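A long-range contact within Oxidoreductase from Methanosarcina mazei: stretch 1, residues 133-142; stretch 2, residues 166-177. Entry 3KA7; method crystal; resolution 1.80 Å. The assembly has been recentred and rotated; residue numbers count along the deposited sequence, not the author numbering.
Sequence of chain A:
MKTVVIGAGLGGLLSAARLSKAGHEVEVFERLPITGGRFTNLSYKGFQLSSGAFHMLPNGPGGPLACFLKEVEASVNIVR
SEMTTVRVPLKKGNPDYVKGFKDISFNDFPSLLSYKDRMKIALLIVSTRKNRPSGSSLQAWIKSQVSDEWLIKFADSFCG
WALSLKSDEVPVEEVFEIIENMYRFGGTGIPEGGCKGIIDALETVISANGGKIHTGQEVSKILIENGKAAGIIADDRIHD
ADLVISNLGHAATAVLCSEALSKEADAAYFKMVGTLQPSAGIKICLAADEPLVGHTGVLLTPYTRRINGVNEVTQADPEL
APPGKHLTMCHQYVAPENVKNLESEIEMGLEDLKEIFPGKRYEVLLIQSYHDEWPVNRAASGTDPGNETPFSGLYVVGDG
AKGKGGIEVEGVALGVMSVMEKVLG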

ATOM      1  N   PRO A 133      -9.115  -0.907  22.072  1.00 11.90           N
ATOM      2  CA  PRO A 133     -10.066  -1.966  21.732  1.00 12.23           C
ATOM      3  C   PRO A 133      -9.338  -3.121  21.054  1.00 11.98           C
ATOM      4  O   PRO A 133      -8.393  -2.889  20.308  1.00 10.90           O
ATOM      5  CB  PRO A 133     -10.998  -1.289  20.714  1.00 12.79           C
ATOM      6  CG  PRO A 133     -10.920   0.175  21.066  1.00 12.32           C
ATOM      7  CD  PRO A 133      -9.522   0.409  21.547  1.00 12.33           C
ATOM      8  N   SER A 134      -9.792  -4.350  21.289  1.00 12.55           N
ATOM      9  CA  SER A 134      -9.142  -5.526  20.716  1.00 13.61           C
ATOM     10  C   SER A 134     -10.112  -6.698  20.660  1.00 14.06           C
ATOM     11  O   SER A 134     -11.060  -6.750  21.441  1.00 14.17           O
ATOM     12  CB  SER A 134      -7.928  -5.925  21.571  1.00 13.93           C
ATOM     13  OG  SER A 134      -7.029  -6.734  20.830  1.00 17.12           O
ATOM     14  N   GLY A 135      -9.877  -7.625  19.727  1.00 14.19           N
ATOM     15  CA  GLY A 135     -10.555  -8.933  19.751  1.00 15.36           C
ATOM     16  C   GLY A 135     -11.795  -9.077  18.886  1.00 15.51           C
ATOM     17  O   GLY A 135     -12.538 -10.052  19.012  1.00 16.16           O
ATOM     18  N   SER A 136     -12.031  -8.102  18.014  1.00 14.90           N
ATOM     19  CA  SER A 136     -13.135  -8.159  17.054  1.00 14.37           C
ATOM     20  C   SER A 136     -12.747  -7.368  15.821  1.00 13.78           C
ATOM     21  O   SER A 136     -11.715  -6.710  15.812  1.00 13.05           O
ATOM     22  CB  SER A 136     -14.412  -7.562  17.644  1.00 14.89           C
ATOM     23  OG  SER A 136     -14.281  -6.164  17.845  1.00 17.32           O
ATOM     24  N   SER A 137     -13.578  -7.421  14.783  1.00 12.45           N
ATOM     25  CA  SER A 137     -13.330  -6.586  13.622  1.00 12.05           C
ATOM     26  C   SER A 137     -13.668  -5.147  13.983  1.00 11.32           C
ATOM     27  O   SER A 137     -14.382  -4.882  14.958  1.00 10.37           O
ATOM     28  CB  SER A 137     -14.183  -7.023  12.435  1.00 12.20           C
ATOM     29  OG  SER A 137     -15.550  -6.736  12.655  1.00 12.25           O
ATOM     30  N   LEU A 138     -13.167  -4.221  13.176  1.00 10.69           N
ATOM     31  CA  LEU A 138     -13.472  -2.815  13.354  1.00 10.60           C
ATOM     32  C   LEU A 138     -14.975  -2.613  13.296  1.00 10.62           C
ATOM     33  O   LEU A 138     -15.539  -1.873  14.099  1.00 10.77           O
ATOM     34  CB  LEU A 138     -12.800  -1.998  12.248  1.00  9.30           C
ATOM     35  CG  LEU A 138     -13.157  -0.506  12.246  1.00  9.59           C
ATOM     36  CD1 LEU A 138     -12.717   0.186  13.546  1.00  8.33           C
ATOM     37  CD2 LEU A 138     -12.574   0.199  11.056  1.00  6.54           C
ATOM     38  N   GLN A 139     -15.629  -3.249  12.327  1.00 11.10           N
ATOM     39  CA  GLN A 139     -17.068  -3.052  12.156  1.00 12.16           C
ATOM     40  C   GLN A 139     -17.809  -3.480  13.413  1.00 11.87           C
ATOM     41  O   GLN A 139     -18.713  -2.782  13.890  1.00 12.24           O
ATOM     42  CB  GLN A 139     -17.580  -3.858  10.969  1.00 12.65           C
ATOM     43  CG  GLN A 139     -19.091  -3.758  10.788  1.00 15.40           C
ATOM     44  CD  GLN A 139     -19.566  -4.404   9.498  1.00 18.71           C
ATOM     45  OE1 GLN A 139     -19.211  -3.968   8.409  1.00 19.45           O
ATOM     46  NE2 GLN A 139     -20.374  -5.448   9.622  1.00 21.75           N
ATOM     47  N   ALA A 140     -17.422  -4.635  13.949  1.00 12.29           N
ATOM     48  CA  ALA A 140     -18.074  -5.164  15.135  1.00 12.40           C
ATOM     49  C   ALA A 140     -17.886  -4.201  16.297  1.00 12.00           C
ATOM     50  O   ALA A 140     -18.832  -3.941  17.039  1.00 13.02           O
ATOM     51  CB  ALA A 140     -17.532  -6.533  15.490  1.00 12.93           C
ATOM     52  N   TRP A 141     -16.669  -3.686  16.470  1.00 11.70           N
ATOM     53  CA  TRP A 141     -16.415  -2.718  17.549  1.00 11.37           C
ATOM     54  C   TRP A 141     -17.232  -1.422  17.387  1.00 11.92           C
ATOM     55  O   TRP A 141     -17.878  -0.961  18.330  1.00 11.88           O
ATOM     56  CB  TRP A 141     -14.912  -2.412  17.706  1.00 10.86           C
ATOM     57  CG  TRP A 141     -14.668  -1.438  18.789  1.00 10.90           C
ATOM     58  CD1 TRP A 141     -14.572  -1.698  20.131  1.00 10.94           C
ATOM     59  CD2 TRP A 141     -14.522  -0.022  18.644  1.00 10.56           C
ATOM     60  NE1 TRP A 141     -14.372  -0.527  20.826  1.00 11.57           N
ATOM     61  CE2 TRP A 141     -14.344   0.515  19.938  1.00 10.94           C
ATOM     62  CE3 TRP A 141     -14.513   0.842  17.548  1.00 13.62           C
ATOM     63  CZ2 TRP A 141     -14.163   1.878  20.162  1.00 10.73           C
ATOM     64  CZ3 TRP A 141     -14.338   2.206  17.777  1.00 12.75           C
ATOM     65  CH2 TRP A 141     -14.160   2.703  19.073  1.00 12.35           C
ATOM     66  N   ILE A 142     -17.226  -0.840  16.191  1.00 11.80           N
ATOM     67  CA  ILE A 142     -17.983   0.375  15.972  1.00 12.53           C
ATOM     68  C   ILE A 142     -19.437   0.151  16.377  1.00 13.54           C
ATOM     69  O   ILE A 142     -20.012   0.954  17.114  1.00 14.13           O
ATOM     70  CB  ILE A 142     -17.948   0.815  14.497  1.00 12.01           C
ATOM     71  CG1 ILE A 142     -16.536   1.292  14.135  1.00 10.68           C
ATOM     72  CG2 ILE A 142     -18.967   1.935  14.266  1.00 13.40           C
ATOM     73  CD1 ILE A 142     -16.330   1.524  12.632  1.00 11.18           C
ATOM     74  N   LYS A 166     -12.647  -4.681   3.774  1.00 11.75           N
ATOM     75  CA  LYS A 166     -13.870  -4.176   4.402  1.00 12.62           C
ATOM     76  C   LYS A 166     -13.645  -4.032   5.900  1.00 12.23           C
ATOM     77  O   LYS A 166     -12.808  -4.715   6.466  1.00 11.97           O
ATOM     78  CB  LYS A 166     -15.022  -5.141   4.161  1.00 13.20           C
ATOM     79  CG  LYS A 166     -15.439  -5.203   2.718  1.00 16.39           C
ATOM     80  CD  LYS A 166     -16.248  -3.987   2.343  1.00 20.46           C
ATOM     81  CE  LYS A 166     -17.690  -4.130   2.792  1.00 24.66           C
ATOM     82  NZ  LYS A 166     -18.610  -3.389   1.872  1.00 27.52           N
ATOM     83  N   SER A 167     -14.414  -3.170   6.557  1.00 12.43           N
ATOM     84  CA  SER A 167     -14.197  -2.960   7.988  1.00 12.70           C
ATOM     85  C   SER A 167     -14.510  -4.204   8.819  1.00 12.99           C
ATOM     86  O   SER A 167     -14.067  -4.319   9.970  1.00 12.68           O
ATOM     87  CB  SER A 167     -14.997  -1.754   8.495  1.00 12.44           C
ATOM     88  OG  SER A 167     -16.388  -1.984   8.373  1.00 13.42           O
ATOM     89  N   ASP A 168     -15.268  -5.139   8.255  1.00 13.62           N
ATOM     90  CA  ASP A 168     -15.542  -6.378   8.986  1.00 14.71           C
ATOM     91  C   ASP A 168     -14.425  -7.411   8.777  1.00 15.04           C
ATOM     92  O   ASP A 168     -14.527  -8.541   9.248  1.00 14.83           O
ATOM     93  CB  ASP A 168     -16.938  -6.951   8.650  1.00 15.71           C
ATOM     94  CG  ASP A 168     -17.047  -7.485   7.223  1.00 18.39           C
ATOM     95  OD1 ASP A 168     -16.090  -7.343   6.435  1.00 21.21           O
ATOM     96  OD2 ASP A 168     -18.114  -8.071   6.892  1.00 22.07           O
ATOM     97  N   GLU A 169     -13.360  -7.001   8.083  1.00 15.18           N
ATOM     98  CA  GLU A 169     -12.262  -7.898   7.717  1.00 16.06           C
ATOM     99  C   GLU A 169     -10.930  -7.436   8.281  1.00 15.91           C
ATOM    100  O   GLU A 169      -9.881  -7.974   7.909  1.00 16.27           O
ATOM    101  CB  GLU A 169     -12.066  -7.959   6.198  1.00 17.08           C
ATOM    102  CG  GLU A 169     -13.284  -8.257   5.368  1.00 21.06           C
ATOM    103  CD  GLU A 169     -12.903  -8.539   3.931  1.00 24.98           C
ATOM    104  OE1 GLU A 169     -12.255  -7.670   3.293  1.00 22.55           O
ATOM    105  OE2 GLU A 169     -13.244  -9.645   3.441  1.00 28.83           O
ATOM    106  N   VAL A 170     -10.948  -6.402   9.112  1.00 14.59           N
ATOM    107  CA  VAL A 170      -9.711  -5.924   9.715  1.00 13.76           C
ATOM    108  C   VAL A 170      -9.873  -5.893  11.226  1.00 12.68           C
ATOM    109  O   VAL A 170     -10.878  -5.386  11.740  1.00 11.57           O
ATOM    110  CB  VAL A 170      -9.320  -4.535   9.201  1.00 14.54           C
ATOM    111  CG1 VAL A 170     -10.331  -3.524   9.652  1.00 14.13           C
ATOM    112  CG2 VAL A 170      -7.886  -4.155   9.661  1.00 14.18           C
ATOM    113  N   PRO A 171      -8.881  -6.432  11.946  1.00 12.15           N
ATOM    114  CA  PRO A 171      -8.969  -6.440  13.403  1.00 11.95           C
ATOM    115  C   PRO A 171      -8.976  -5.008  13.940  1.00 11.46           C
ATOM    116  O   PRO A 171      -8.215  -4.168  13.459  1.00 11.22           O
ATOM    117  CB  PRO A 171      -7.687  -7.165  13.833  1.00 11.97           C
ATOM    118  CG  PRO A 171      -7.202  -7.883  12.605  1.00 12.70           C
ATOM    119  CD  PRO A 171      -7.642  -7.056  11.449  1.00 12.16           C
ATOM    120  N   VAL A 172      -9.829  -4.742  14.925  1.00 10.96           N
ATOM    121  CA  VAL A 172      -9.967  -3.394  15.466  1.00 10.67           C
ATOM    122  C   VAL A 172      -8.635  -2.906  16.020  1.00 10.88           C
ATOM    123  O   VAL A 172      -8.280  -1.736  15.855  1.00 10.58           O
ATOM    124  CB  VAL A 172     -11.094  -3.299  16.532  1.00 11.01           C
ATOM    125  CG1 VAL A 172     -10.757  -4.140  17.776  1.00  9.53           C
ATOM    126  CG2 VAL A 172     -11.366  -1.846  16.915  1.00 11.16           C
ATOM    127  N   GLU A 173      -7.873  -3.797  16.657  1.00 11.03           N
ATOM    128  CA  GLU A 173      -6.581  -3.380  17.210  1.00 11.32           C
ATOM    129  C   GLU A 173      -5.590  -2.905  16.134  1.00 11.28           C
ATOM    130  O   GLU A 173      -4.744  -2.051  16.399  1.00 11.10           O
ATOM    131  CB  GLU A 173      -5.966  -4.489  18.076  1.00 11.82           C
ATOM    132  CG  GLU A 173      -5.643  -5.755  17.310  1.00 14.32           C
ATOM    133  CD  GLU A 173      -6.759  -6.797  17.362  1.00 17.44           C
ATOM    134  OE1 GLU A 173      -6.435  -8.004  17.254  1.00 20.58           O
ATOM    135  OE2 GLU A 173      -7.947  -6.436  17.497  1.00 17.33           O
ATOM    136  N   GLU A 174      -5.675  -3.465  14.932  1.00 10.78           N
ATOM    137  CA  GLU A 174      -4.807  -3.016  13.845  1.00 11.44           C
ATOM    138  C   GLU A 174      -5.168  -1.578  13.496  1.00 11.05           C
ATOM    139  O   GLU A 174      -4.291  -0.746  13.250  1.00 10.62           O
ATOM    140  CB  GLU A 174      -4.969  -3.931  12.620  1.00 11.79           C
ATOM    141  CG  GLU A 174      -4.101  -3.571  11.411  1.00 14.03           C
ATOM    142  CD  GLU A 174      -2.631  -3.931  11.606  1.00 18.32           C
ATOM    143  OE1 GLU A 174      -2.324  -4.690  12.558  1.00 19.85           O
ATOM    144  OE2 GLU A 174      -1.788  -3.469  10.794  1.00 19.26           O
ATOM    145  N   VAL A 175      -6.472  -1.297  13.446  1.00 10.17           N
ATOM    146  CA  VAL A 175      -6.936   0.025  13.069  1.00  9.58           C
ATOM    147  C   VAL A 175      -6.504   1.052  14.096  1.00  9.79           C
ATOM    148  O   VAL A 175      -6.112   2.170  13.752  1.00  9.67           O
ATOM    149  CB  VAL A 175      -8.459   0.074  12.900  1.00  9.95           C
ATOM    150  CG1 VAL A 175      -8.913   1.514  12.568  1.00 10.10           C
ATOM    151  CG2 VAL A 175      -8.884  -0.885  11.806  1.00  9.08           C
ATOM    152  N   PHE A 176      -6.559   0.691  15.373  1.00  9.49           N
ATOM    153  CA  PHE A 176      -6.093   1.648  16.383  1.00  9.50           C
ATOM    154  C   PHE A 176      -4.570   1.889  16.379  1.00  9.52           C
ATOM    155  O   PHE A 176      -4.131   2.986  16.693  1.00  9.95           O
ATOM    156  CB  PHE A 176      -6.678   1.351  17.773  1.00  9.74           C
ATOM    157  CG  PHE A 176      -8.086   1.835  17.917  1.00 10.52           C
ATOM    158  CD1 PHE A 176      -8.349   3.167  18.201  1.00 10.03           C
ATOM    159  CD2 PHE A 176      -9.151   0.984  17.676  1.00 12.04           C
ATOM    160  CE1 PHE A 176      -9.645   3.628  18.283  1.00 10.57           C
ATOM    161  CE2 PHE A 176     -10.464   1.442  17.756  1.00 14.09           C
ATOM    162  CZ  PHE A 176     -10.704   2.775  18.061  1.00 12.76           C
ATOM    163  N   GLU A 177      -3.776   0.886  15.993  1.00  9.58           N
ATOM    164  CA  GLU A 177      -2.333   1.105  15.758  1.00  9.73           C
ATOM    165  C   GLU A 177      -2.103   2.044  14.567  1.00  9.93           C
ATOM    166  O   GLU A 177      -1.250   2.932  14.620  1.00  9.92           O
ATOM    167  CB  GLU A 177      -1.585  -0.231  15.560  1.00 10.40           C
ATOM    168  CG  GLU A 177      -0.050  -0.092  15.416  1.00 12.40           C
ATOM    169  CD  GLU A 177       0.653   0.351  16.704  1.00 16.55           C
ATOM    170  OE1 GLU A 177       0.052   0.211  17.799  1.00 16.57           O
ATOM    171  OE2 GLU A 177       1.818   0.816  16.619  1.00 17.01           O
TER
HETATM  172  O   HOH W   1     -17.649  -4.354   6.446  1.00 20.42           O

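Two helix starts meet here, and their axes run nearly perpendicular, at 88°. Backbone bonds at the helix starts link the two stretches. V172 N donates to S136 O at 2.9 Å, and L138 N donates to V170 O at 2.9 Å. These two bonds flank the single bridge between S137 and P171. Q139 N, in the first turn of its helix, donates to S167 O at 3.0 Å.

V172 is the main bump. Its side chain fills a hollow lined by P133, S134, L138 and W141. V172 CG1 lies 3.6 Å from S134 CA, and V172 CG2 lies 3.7 Å from W141 CB and 3.9 Å from P133 CB. L138 answers from the other stretch. L138 CB meets V170 CG1 at 3.9 Å, and L138 CD2 meets V175 CG2 at 3.9 Å.

F176 packs into the corner formed by P133 and W141. The P133 ring covers one face, with P133 CD 4.0 Å from the centroid of the F176 ring. The edge of F176 points at the face of W141, with F176 CZ 3.6 Å from W141 CH2 and the planes at 85°.

The margins are polar. G135 N donates to E173 OE2 at 3.2 Å. Water 1 links the stretches, its O donating to Q139 OE1 at 2.5 Å and accepting from D168 N at 3.1 Å.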